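Local coordinates for tetracycline repressor protein class G (Acinetobacter baumannii, PDB 6RX9), which represses transcription of the tetracycline resistance gene by binding its operator DNA through a helix-turn-helix region, and loses affinity for that DNA when tetracycline binds, at residues E73-F78 / S194-F199; V77-N82 / W132-V137; G7-A12 / R28-R33; L60-T65 / R87-S92. All blocks are in the same frame, centred on the assembly; numbering follows the deposited sequence.

Interaction 1 of 4, residues E73-F78 / S194-F199; sequences EDWRVF and SLIAGF
Trp75 brings the six-membered end of its indole against helix 185-202, where CZ3 packs on Phe199 CB at 3.7 Å. Ile196 O lies at the indole edge, near its plane, 3.5 Å from Trp75 CH2. CG of Trp75 stands between its own backbone N and carbonyl carbon (chi1 65°), which carries the ring away from its own helix until its six-membered end meets the partner. One face of the indole is overlaid by Arg76 CG, 3.5 Å above the plane and over the ring centre.

Ile196 points at helix 75-91 and lays CG2 in the angle between Trp75 CZ3 and the start of the Arg76 side chain, 4.1 Å from Arg76 CB, while its CD1 reaches Arg76 O. Asp74 is the N-cap of this helix: its carboxylate accepts weak bonds from the N-H groups of Arg76 and Val77, and OD2 makes a salt bridge to Arg76 NH2 at 2.8 Å. Arg76 NE pairs in turn with Glu200, farther along helix 185-202.

The contact joins the first turn of helix 75-91 to a helix that packs against the second subunit. With no hydrogen bond across the two segments, apolar packing carries it, and the charged groups gather at its exposed margin.

Interaction 2 of 4, residues V77-N82 / W132-V137; sequences VFLKEN and WALRAV
Leu79 and Leu134 supply the main apolar contact, their CD2 methyls meeting at 3.8 Å with the two side chains at about a right angle. Leu79 points at the partner helix, whereas Leu134 starts off to the side and bends its end inward; in both, CG lies beside the backbone N (chi1 -72°). The same Leu134 methyl touches the ring of Phe78, 4.4 Å from CE2. One turn farther on, Val137 brings CG1 to the backbone of Leu79, 4.3 Å from its carbonyl O.

The polar link runs through a water. It donates to Leu134 O at 2.7 Å and, more weakly, to Asn82 OD1 at 3.4 Å, bridging the two helices beside the leucine pair. Asn82 is also bonded to Arg63 through OD1 and to Arg66 O through ND2, so both ends of its amide have protein partners.

The helices run roughly parallel, 29° apart, inside the ligand-binding domain; the axes of the two short segments approach to 11.0 Å. Asn82 probably binds tetracycline, as in a nearly identical repressor. The chemistry thus changes along the interface, from apolar packing at Leu79 and Leu134 to a single water bridge and the hydrogen-bonded amide of Asn82, at the likely drug site.

Interaction 3 of 4, residues G7-A12 / R28-R33; sequences GTVIAA and RKLAER
Leu30 has CG anti to the backbone N (chi1 -179°), and with chi2 at 47° its two methyls spread over helix 6-20: CD2 meets Val9 CG1 at 4.0 Å, and CD1 reaches Ala12 CB at 4.1 Å. Val9 answers with a similar first torsion, which turns CG1 to the leucine, and the two side chains cross at about a right angle. Leu30 CD1 also lies 3.9 Å from Val9 O, so this one methyl rests on both the backbone and the next turn of the opposing helix.

Segment 28-33 belongs to the helix-turn-helix motif, of which helix 27-34 is the first helix and helix 38-42 the second, the recognition helix of this family. Helix 6-20 packs across the first of these at a steep angle of 109°, with 10.1 Å between the axes of the two short segments. Leu41 of the second helix touches both Val9 and Leu30, drawing three helices into one small apolar core.

Ala12 points toward the partner helix; at the margin, Arg33 CG lies 4.5 Å from Ala12 CB. The arginine chain kinks at two successive bonds and carries its guanidinium to Glu19, farther along helix 6-20, where NH1 forms a salt bridge.

Interaction 4 of 4, residues L60-T65 / R87-S92; sequences LAERHT and RTALLS
Ala89, Glu62 and Leu60 carry the contact. The methyl of Ala89 is directed at segment 60-65 and meets Glu62 CB at 4.0 Å. The two CB atoms face each other directly, and the CA atoms of Glu62 and Ala89 are 5.5 Å apart. Leu60 sets off with its CB pointing away from the partner helix, yet the end of its side chain returns to it, bringing CD2 within 4.6 Å of Leu90 CD2.

Beyond CB the glutamate chain turns aside. Its CG is anti to the backbone N (chi1 167°), and the bend at chi2 (68°) sends the chain alongside Thr88, a minor neighbour, where Glu62 CG lies 4.4 Å from Thr88 CB. What touches is therefore the aliphatic part of Glu62. The threonine hydroxyl is bonded within its own helix, to Leu84 O.

Each backbone is tied locally by a hydroxyl. Thr65 OG1 donates to Glu62 O at 2.5 Å, and Ser92 OG donates to Ala89 O at 2.7 Å from a position 34° out of the carbonyl plane. The two residues that meet most closely thus each have their carbonyl O held by a side chain three residues later. In the first segment, Leu60 O also lies over the imidazole face of His64, 3.1 Å above its plane.

Arg63 reaches past the contact to Ser138 and makes a cation-pi contact with Phe86. The short, weakly bonded helix 61-64 lies against helix 75-91 at the tetracycline-binding region of a TetR repressor, where His64 probably binds the drug, as in a near-identical relative.

In the fold
Helix 75-91 joins three of the contacts, taking part in interactions 1 and 2 near its start and in interaction 4 near its end. Interactions 1 and 2 share Val77 and Phe78, have centres 7 Å apart and touch directly, Phe199 CE2 lying 3.8 Å from Val137 CG2; both also border the second subunit. Interaction 2 meets interaction 4 through a probable hydrogen bond of 3.1 Å between Asn82 OD1 and Arg63 NH1, which connects the segments holding the likely tetracycline-binding residues Asn82 and His64. Interaction 3 stands apart in the DNA-binding region, its centre about 21 Å from that of interaction 4 and about 40 Å from that of interaction 1.

Interaction 1 of 4, residues E73-F78 / S194-F199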
# COMPACT_ATOMS: atom_id res chain seq x y z
N GLU A 73 -10.91 -2.07 -27.36
CA GLU A 73 -10.94 -1.38 -26.04
C GLU A 73 -9.73 -0.43 -25.98
O GLU A 73 -8.63 -0.85 -26.37
CB GLU A 73 -10.99 -2.39 -24.89
CG GLU A 73 -9.70 -2.51 -24.08
CD GLU A 73 -9.80 -3.39 -22.84
OE1 GLU A 73 -10.87 -3.41 -22.20
OE2 GLU A 73 -8.79 -4.05 -22.51
N ASP A 74 -9.95 0.82 -25.54
CA ASP A 74 -8.88 1.85 -25.45
C ASP A 74 -8.13 1.67 -24.12
O ASP A 74 -8.63 0.92 -23.25
CB ASP A 74 -9.46 3.26 -25.60
CG ASP A 74 -10.07 3.81 -24.32
OD1 ASP A 74 -10.89 3.09 -23.72
OD2 ASP A 74 -9.71 4.94 -23.93
N TRP A 75 -6.98 2.33 -23.99
CA TRP A 75 -6.05 2.20 -22.84
C TRP A 75 -6.74 2.60 -21.53
O TRP A 75 -6.37 2.03 -20.48
CB TRP A 75 -4.77 3.02 -23.08
CG TRP A 75 -4.96 4.50 -23.16
CD1 TRP A 75 -5.23 5.25 -24.27
CD2 TRP A 75 -4.87 5.43 -22.07
NE1 TRP A 75 -5.32 6.57 -23.95
CE2 TRP A 75 -5.10 6.72 -22.60
CE3 TRP A 75 -4.61 5.31 -20.70
CZ2 TRP A 75 -5.08 7.87 -21.81
CZ3 TRP A 75 -4.60 6.44 -19.92
CH2 TRP A 75 -4.83 7.70 -20.46
N ARG A 76 -7.70 3.53 -21.57
CA ARG A 76 -8.39 4.06 -20.36
C ARG A 76 -9.25 2.95 -19.73
O ARG A 76 -9.18 2.77 -18.50
CB ARG A 76 -9.25 5.28 -20.71
CG ARG A 76 -8.45 6.46 -21.25
CD ARG A 76 -9.33 7.66 -21.52
NE ARG A 76 -8.81 8.50 -22.59
CZ ARG A 76 -9.23 8.51 -23.86
NH1 ARG A 76 -8.66 9.33 -24.73
NH2 ARG A 76 -10.22 7.72 -24.26
N VAL A 77 -10.03 2.24 -20.55
CA VAL A 77 -10.92 1.13 -20.09
C VAL A 77 -10.04 -0.03 -19.59
O VAL A 77 -10.38 -0.61 -18.54
CB VAL A 77 -11.89 0.68 -21.20
CG1 VAL A 77 -12.64 -0.59 -20.82
CG2 VAL A 77 -12.86 1.80 -21.56
N PHE A 78 -8.94 -0.34 -20.29
CA PHE A 78 -7.99 -1.42 -19.93
C PHE A 78 -7.42 -1.18 -18.52
O PHE A 78 -7.48 -2.11 -17.70
CB PHE A 78 -6.84 -1.53 -20.93
CG PHE A 78 -5.74 -2.45 -20.47
CD1 PHE A 78 -5.98 -3.81 -20.31
CD2 PHE A 78 -4.47 -1.97 -20.17
CE1 PHE A 78 -4.98 -4.66 -19.86
CE2 PHE A 78 -3.48 -2.82 -19.72
CZ PHE A 78 -3.73 -4.16 -19.57
N SER A 194 -8.98 9.89 -11.45
CA SER A 194 -7.99 11.00 -11.37
C SER A 194 -6.64 10.53 -11.92
O SER A 194 -6.04 11.25 -12.74
CB SER A 194 -7.87 11.54 -9.97
OG SER A 194 -9.10 12.09 -9.54
N LEU A 195 -6.17 9.36 -11.49
CA LEU A 195 -4.87 8.78 -11.94
C LEU A 195 -4.90 8.63 -13.47
O LEU A 195 -3.95 9.09 -14.14
CB LEU A 195 -4.66 7.44 -11.23
CG LEU A 195 -3.24 6.89 -11.25
CD1 LEU A 195 -2.22 7.92 -10.79
CD2 LEU A 195 -3.14 5.63 -10.40
N ILE A 196 -5.96 8.02 -14.01
CA ILE A 196 -6.08 7.71 -15.47
C ILE A 196 -6.21 9.03 -16.26
O ILE A 196 -5.54 9.15 -17.30
CB ILE A 196 -7.24 6.73 -15.73
CG1 ILE A 196 -6.94 5.35 -15.13
CG2 ILE A 196 -7.55 6.63 -17.22
CD1 ILE A 196 -8.14 4.45 -15.01
N ALA A 197 -7.03 9.98 -15.79
CA ALA A 197 -7.20 11.31 -16.40
C ALA A 197 -5.84 12.02 -16.49
O ALA A 197 -5.58 12.67 -17.52
CB ALA A 197 -8.20 12.13 -15.62
N GLY A 198 -5.01 11.90 -15.45
CA GLY A 198 -3.66 12.48 -15.38
C GLY A 198 -2.71 11.87 -16.41
O GLY A 198 -1.88 12.62 -16.95
N PHE A 199 -2.80 10.56 -16.65
CA PHE A 199 -1.96 9.84 -17.65
C PHE A 199 -2.16 10.45 -19.04
O PHE A 199 -1.16 10.59 -19.77
CB PHE A 199 -2.27 8.34 -17.68
CG PHE A 199 -1.90 7.57 -16.43
CD1 PHE A 199 -0.85 7.98 -15.62
CD2 PHE A 199 -2.59 6.42 -16.09
CE1 PHE A 199 -0.51 7.25 -14.49
CE2 PHE A 199 -2.25 5.70 -14.96
CZ PHE A 199 -1.21 6.11 -14.16

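Interaction 2 of 4, residues V77-N82 / W132-V137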
# COMPACT_ATOMS: atom_id res chain seq x y z
N VAL A 77 -10.03 2.24 -20.55
CA VAL A 77 -10.92 1.13 -20.09
C VAL A 77 -10.04 -0.03 -19.59
O VAL A 77 -10.38 -0.61 -18.54
CB VAL A 77 -11.89 0.68 -21.20
CG1 VAL A 77 -12.64 -0.59 -20.82
CG2 VAL A 77 -12.86 1.80 -21.56
N PHE A 78 -8.94 -0.34 -20.29
CA PHE A 78 -7.99 -1.42 -19.93
C PHE A 78 -7.42 -1.18 -18.52
O PHE A 78 -7.48 -2.11 -17.70
CB PHE A 78 -6.84 -1.53 -20.93
CG PHE A 78 -5.74 -2.45 -20.47
CD1 PHE A 78 -5.98 -3.81 -20.31
CD2 PHE A 78 -4.47 -1.97 -20.17
CE1 PHE A 78 -4.98 -4.66 -19.86
CE2 PHE A 78 -3.48 -2.82 -19.72
CZ PHE A 78 -3.73 -4.16 -19.57
N LEU A 79 -6.89 0.02 -18.26
CA LEU A 79 -6.24 0.37 -16.97
C LEU A 79 -7.28 0.35 -15.84
O LEU A 79 -6.95 -0.17 -14.76
CB LEU A 79 -5.55 1.74 -17.07
CG LEU A 79 -4.27 1.77 -17.90
CD1 LEU A 79 -3.64 3.15 -17.86
CD2 LEU A 79 -3.28 0.71 -17.44
N LYS A 80 -8.49 0.88 -16.09
CA LYS A 80 -9.57 0.95 -15.07
C LYS A 80 -10.03 -0.47 -14.72
O LYS A 80 -10.06 -0.80 -13.52
CB LYS A 80 -10.75 1.80 -15.53
CG LYS A 80 -11.93 1.82 -14.56
CD LYS A 80 -12.75 3.08 -14.58
CE LYS A 80 -13.70 3.17 -13.39
NZ LYS A 80 -14.46 4.44 -13.39
N GLU A 81 -10.37 -1.28 -15.72
CA GLU A 81 -10.90 -2.66 -15.51
C GLU A 81 -9.82 -3.52 -14.83
O GLU A 81 -10.18 -4.33 -13.97
CB GLU A 81 -11.39 -3.27 -16.82
CG GLU A 81 -12.67 -2.64 -17.34
CD GLU A 81 -13.87 -2.76 -16.42
OE1 GLU A 81 -14.82 -1.97 -16.60
OE2 GLU A 81 -13.87 -3.63 -15.53
N ASN A 82 -8.54 -3.32 -15.19
CA ASN A 82 -7.39 -4.02 -14.56
C ASN A 82 -7.31 -3.63 -13.08
O ASN A 82 -7.19 -4.53 -12.23
CB ASN A 82 -6.08 -3.72 -15.29
CG ASN A 82 -4.90 -4.50 -14.73
OD1 ASN A 82 -4.17 -3.99 -13.89
ND2 ASN A 82 -4.73 -5.73 -15.18
N TRP A 132 5.74 3.02 -15.68
CA TRP A 132 5.46 3.93 -14.52
C TRP A 132 3.95 3.98 -14.25
O TRP A 132 3.57 4.00 -13.07
CB TRP A 132 6.03 5.33 -14.76
CG TRP A 132 7.52 5.42 -14.70
CD1 TRP A 132 8.39 4.49 -14.20
CD2 TRP A 132 8.33 6.53 -15.14
NE1 TRP A 132 9.68 4.94 -14.31
CE2 TRP A 132 9.67 6.19 -14.88
CE3 TRP A 132 8.04 7.76 -15.73
CZ2 TRP A 132 10.73 7.04 -15.19
CZ3 TRP A 132 9.09 8.61 -16.03
CH2 TRP A 132 10.41 8.25 -15.77
N ALA A 133 3.13 4.03 -15.31
CA ALA A 133 1.65 4.11 -15.24
C ALA A 133 1.09 2.80 -14.67
O ALA A 133 0.27 2.87 -13.73
CB ALA A 133 1.09 4.40 -16.61
N LEU A 134 1.50 1.65 -15.21
CA LEU A 134 1.05 0.31 -14.74
C LEU A 134 1.40 0.16 -13.25
O LEU A 134 0.52 -0.29 -12.49
CB LEU A 134 1.71 -0.77 -15.59
CG LEU A 134 1.19 -0.89 -17.02
CD1 LEU A 134 2.11 -1.74 -17.88
CD2 LEU A 134 -0.22 -1.45 -17.05
N ARG A 135 2.61 0.54 -12.85
CA ARG A 135 3.11 0.41 -11.46
C ARG A 135 2.34 1.37 -10.55
O ARG A 135 1.94 0.94 -9.45
CB ARG A 135 4.63 0.62 -11.41
CG ARG A 135 5.41 -0.58 -11.93
CD ARG A 135 6.91 -0.42 -11.91
NE ARG A 135 7.58 -1.56 -12.54
CZ ARG A 135 8.89 -1.64 -12.77
NH1 ARG A 135 9.70 -0.66 -12.43
NH2 ARG A 135 9.38 -2.73 -13.35
N ALA A 136 2.11 2.61 -11.00
CA ALA A 136 1.39 3.66 -10.24
C ALA A 136 -0.03 3.19 -9.90
O ALA A 136 -0.46 3.40 -8.75
CB ALA A 136 1.37 4.95 -11.02
N VAL A 137 -0.73 2.59 -10.86
CA VAL A 137 -2.10 2.03 -10.66
C VAL A 137 -2.05 0.98 -9.54
O VAL A 137 -2.88 1.05 -8.62
CB VAL A 137 -2.69 1.47 -11.97
CG1 VAL A 137 -3.96 0.66 -11.73
CG2 VAL A 137 -2.96 2.58 -12.98
O HOH W 1 -1.59 -1.81 -13.31

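Interaction 3 of 4, residues G7-A12 / R28-R33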
# COMPACT_ATOMS: atom_id res chain seq x y z
N GLY A 7 -3.64 -27.88 -4.67
CA GLY A 7 -4.96 -27.28 -4.94
C GLY A 7 -5.94 -27.53 -3.80
O GLY A 7 -6.61 -26.57 -3.38
N THR A 8 -6.00 -28.76 -3.29
CA THR A 8 -6.90 -29.17 -2.18
C THR A 8 -6.46 -28.47 -0.89
O THR A 8 -7.34 -28.01 -0.14
CB THR A 8 -6.92 -30.69 -2.02
OG1 THR A 8 -7.21 -31.27 -3.29
CG2 THR A 8 -7.94 -31.15 -1.00
N VAL A 9 -5.15 -28.37 -0.66
CA VAL A 9 -4.54 -27.73 0.56
C VAL A 9 -4.91 -26.24 0.59
O VAL A 9 -5.37 -25.77 1.65
CB VAL A 9 -3.01 -27.94 0.59
CG1 VAL A 9 -2.36 -27.15 1.72
CG2 VAL A 9 -2.64 -29.41 0.70
N ILE A 10 -4.70 -25.52 -0.51
CA ILE A 10 -4.87 -24.04 -0.55
C ILE A 10 -6.36 -23.69 -0.51
O ILE A 10 -6.70 -22.65 0.10
CB ILE A 10 -4.14 -23.42 -1.76
CG1 ILE A 10 -2.63 -23.53 -1.60
CG2 ILE A 10 -4.58 -21.97 -1.99
CD1 ILE A 10 -2.07 -22.75 -0.43
N ALA A 11 -7.23 -24.51 -1.11
CA ALA A 11 -8.70 -24.35 -1.04
C ALA A 11 -9.14 -24.29 0.43
O ALA A 11 -9.93 -23.39 0.78
CB ALA A 11 -9.39 -25.46 -1.79
N ALA A 12 -8.62 -25.20 1.26
CA ALA A 12 -8.90 -25.29 2.71
C ALA A 12 -8.29 -24.09 3.44
O ALA A 12 -8.94 -23.56 4.37
CB ALA A 12 -8.38 -26.59 3.26
N ARG A 28 -0.46 -26.03 11.52
CA ARG A 28 -1.05 -27.07 12.40
C ARG A 28 -2.58 -27.04 12.28
O ARG A 28 -3.18 -28.12 12.15
CB ARG A 28 -0.61 -26.88 13.86
CG ARG A 28 -0.94 -28.06 14.76
CD ARG A 28 -0.43 -29.38 14.22
NE ARG A 28 -0.77 -30.50 15.08
CZ ARG A 28 -0.14 -30.83 16.20
NH1 ARG A 28 -0.55 -31.87 16.91
NH2 ARG A 28 0.89 -30.11 16.63
N LYS A 29 -3.19 -25.84 12.32
CA LYS A 29 -4.66 -25.66 12.19
C LYS A 29 -5.12 -26.11 10.80
O LYS A 29 -6.21 -26.71 10.70
CB LYS A 29 -5.04 -24.20 12.47
CG LYS A 29 -5.01 -23.80 13.94
CD LYS A 29 -5.23 -22.33 14.17
CE LYS A 29 -5.16 -21.94 15.63
NZ LYS A 29 -5.28 -20.48 15.81
N LEU A 30 -4.30 -25.85 9.77
CA LEU A 30 -4.58 -26.26 8.37
C LEU A 30 -4.64 -27.79 8.28
O LEU A 30 -5.63 -28.31 7.73
CB LEU A 30 -3.50 -25.68 7.45
CG LEU A 30 -3.66 -25.98 5.96
CD1 LEU A 30 -5.09 -25.72 5.49
CD2 LEU A 30 -2.67 -25.17 5.14
N ALA A 31 -3.62 -28.48 8.80
CA ALA A 31 -3.52 -29.96 8.79
C ALA A 31 -4.77 -30.56 9.44
O ALA A 31 -5.33 -31.52 8.86
CB ALA A 31 -2.26 -30.41 9.51
N GLU A 32 -5.19 -30.01 10.58
CA GLU A 32 -6.38 -30.45 11.36
C GLU A 32 -7.63 -30.32 10.49
O GLU A 32 -8.41 -31.30 10.43
CB GLU A 32 -6.50 -29.63 12.65
CG GLU A 32 -7.66 -30.04 13.54
CD GLU A 32 -7.80 -29.25 14.83
OE1 GLU A 32 -7.34 -28.09 14.87
OE2 GLU A 32 -8.38 -29.80 15.79
N ARG A 33 -7.80 -29.17 9.83
CA ARG A 33 -8.96 -28.86 8.94
C ARG A 33 -9.02 -29.87 7.79
O ARG A 33 -10.14 -30.31 7.45
CB ARG A 33 -8.85 -27.41 8.44
CG ARG A 33 -9.91 -27.00 7.42
CD ARG A 33 -11.33 -27.21 7.91
NE ARG A 33 -11.60 -26.52 9.17
CZ ARG A 33 -11.94 -25.24 9.30
NH1 ARG A 33 -12.15 -24.74 10.50
NH2 ARG A 33 -12.07 -24.47 8.23

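Interaction 4 of 4, residues L60-T65 / R87-S92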
# COMPACT_ATOMS: atom_id res chain seq x y z
N LEU A 60 -4.48 -13.57 -6.81
CA LEU A 60 -4.36 -12.70 -8.02
C LEU A 60 -5.05 -13.34 -9.23
O LEU A 60 -4.92 -12.75 -10.33
CB LEU A 60 -2.87 -12.44 -8.30
CG LEU A 60 -2.12 -11.68 -7.20
CD1 LEU A 60 -0.70 -11.36 -7.64
CD2 LEU A 60 -2.86 -10.41 -6.81
N ALA A 61 -5.76 -14.46 -9.06
CA ALA A 61 -6.49 -15.18 -10.13
C ALA A 61 -7.43 -14.22 -10.88
O ALA A 61 -7.37 -14.21 -12.13
CB ALA A 61 -7.26 -16.34 -9.54
N GLU A 62 -8.25 -13.46 -10.15
CA GLU A 62 -9.25 -12.49 -10.70
C GLU A 62 -8.54 -11.46 -11.60
O GLU A 62 -9.13 -11.11 -12.64
CB GLU A 62 -10.01 -11.82 -9.55
CG GLU A 62 -10.82 -10.59 -9.94
CD GLU A 62 -12.02 -10.83 -10.84
OE1 GLU A 62 -12.30 -12.01 -11.14
OE2 GLU A 62 -12.67 -9.84 -11.23
N ARG A 63 -7.35 -11.00 -11.21
CA ARG A 63 -6.58 -9.96 -11.96
C ARG A 63 -6.07 -10.54 -13.29
O ARG A 63 -6.06 -9.78 -14.28
CB ARG A 63 -5.42 -9.41 -11.13
CG ARG A 63 -4.93 -8.05 -11.62
CD ARG A 63 -3.60 -7.59 -11.06
NE ARG A 63 -3.32 -6.22 -11.47
CZ ARG A 63 -2.28 -5.49 -11.05
NH1 ARG A 63 -2.14 -4.25 -11.50
NH2 ARG A 63 -1.40 -5.98 -10.20
N HIS A 64 -5.68 -11.82 -13.32
CA HIS A 64 -5.12 -12.50 -14.53
C HIS A 64 -6.14 -12.50 -15.67
O HIS A 64 -5.71 -12.51 -16.85
CB HIS A 64 -4.65 -13.92 -14.20
CG HIS A 64 -3.61 -13.99 -13.13
ND1 HIS A 64 -2.61 -13.05 -13.02
CD2 HIS A 64 -3.41 -14.89 -12.14
CE1 HIS A 64 -1.83 -13.36 -11.99
NE2 HIS A 64 -2.30 -14.49 -11.44
N THR A 65 -7.44 -12.51 -15.35
CA THR A 65 -8.56 -12.54 -16.34
C THR A 65 -8.66 -11.18 -17.06
O THR A 65 -9.22 -11.15 -18.18
CB THR A 65 -9.90 -12.91 -15.68
OG1 THR A 65 -10.27 -11.86 -14.79
CG2 THR A 65 -9.85 -14.23 -14.94
N ARG A 87 -8.31 -4.81 -7.21
CA ARG A 87 -8.99 -4.41 -5.95
C ARG A 87 -9.91 -5.54 -5.47
O ARG A 87 -9.84 -5.89 -4.28
CB ARG A 87 -9.77 -3.11 -6.13
CG ARG A 87 -10.53 -2.69 -4.89
CD ARG A 87 -11.27 -1.39 -5.09
NE ARG A 87 -11.92 -0.93 -3.87
CZ ARG A 87 -13.23 -0.74 -3.71
NH1 ARG A 87 -14.07 -0.98 -4.70
NH2 ARG A 87 -13.69 -0.31 -2.55
N THR A 88 -10.73 -6.09 -6.37
CA THR A 88 -11.69 -7.19 -6.07
C THR A 88 -10.91 -8.40 -5.53
O THR A 88 -11.35 -8.98 -4.53
CB THR A 88 -12.52 -7.55 -7.30
OG1 THR A 88 -13.13 -6.35 -7.77
CG2 THR A 88 -13.59 -8.59 -7.01
N ALA A 89 -9.78 -8.74 -6.17
CA ALA A 89 -8.91 -9.89 -5.83
C ALA A 89 -8.38 -9.74 -4.40
O ALA A 89 -8.39 -10.74 -3.66
CB ALA A 89 -7.78 -10.01 -6.81
N LEU A 90 -7.91 -8.54 -4.02
CA LEU A 90 -7.34 -8.27 -2.67
C LEU A 90 -8.46 -8.23 -1.62
O LEU A 90 -8.20 -8.64 -0.48
CB LEU A 90 -6.53 -6.97 -2.68
CG LEU A 90 -5.25 -6.99 -3.51
CD1 LEU A 90 -4.52 -5.66 -3.41
CD2 LEU A 90 -4.34 -8.13 -3.09
N LEU A 91 -9.66 -7.77 -1.99
CA LEU A 91 -10.83 -7.67 -1.07
C LEU A 91 -11.52 -9.03 -0.90
O LEU A 91 -12.32 -9.15 0.04
CB LEU A 91 -11.82 -6.63 -1.60
CG LEU A 91 -11.44 -5.16 -1.39
CD1 LEU A 91 -12.43 -4.25 -2.09
CD2 LEU A 91 -11.37 -4.81 0.09
N SER A 92 -11.23 -10.01 -1.77
CA SER A 92 -11.97 -11.30 -1.85
C SER A 92 -11.70 -12.17 -0.61
O SER A 92 -12.52 -13.07 -0.35
CB SER A 92 -11.65 -12.06 -3.12
OG SER A 92 -10.31 -12.54 -3.13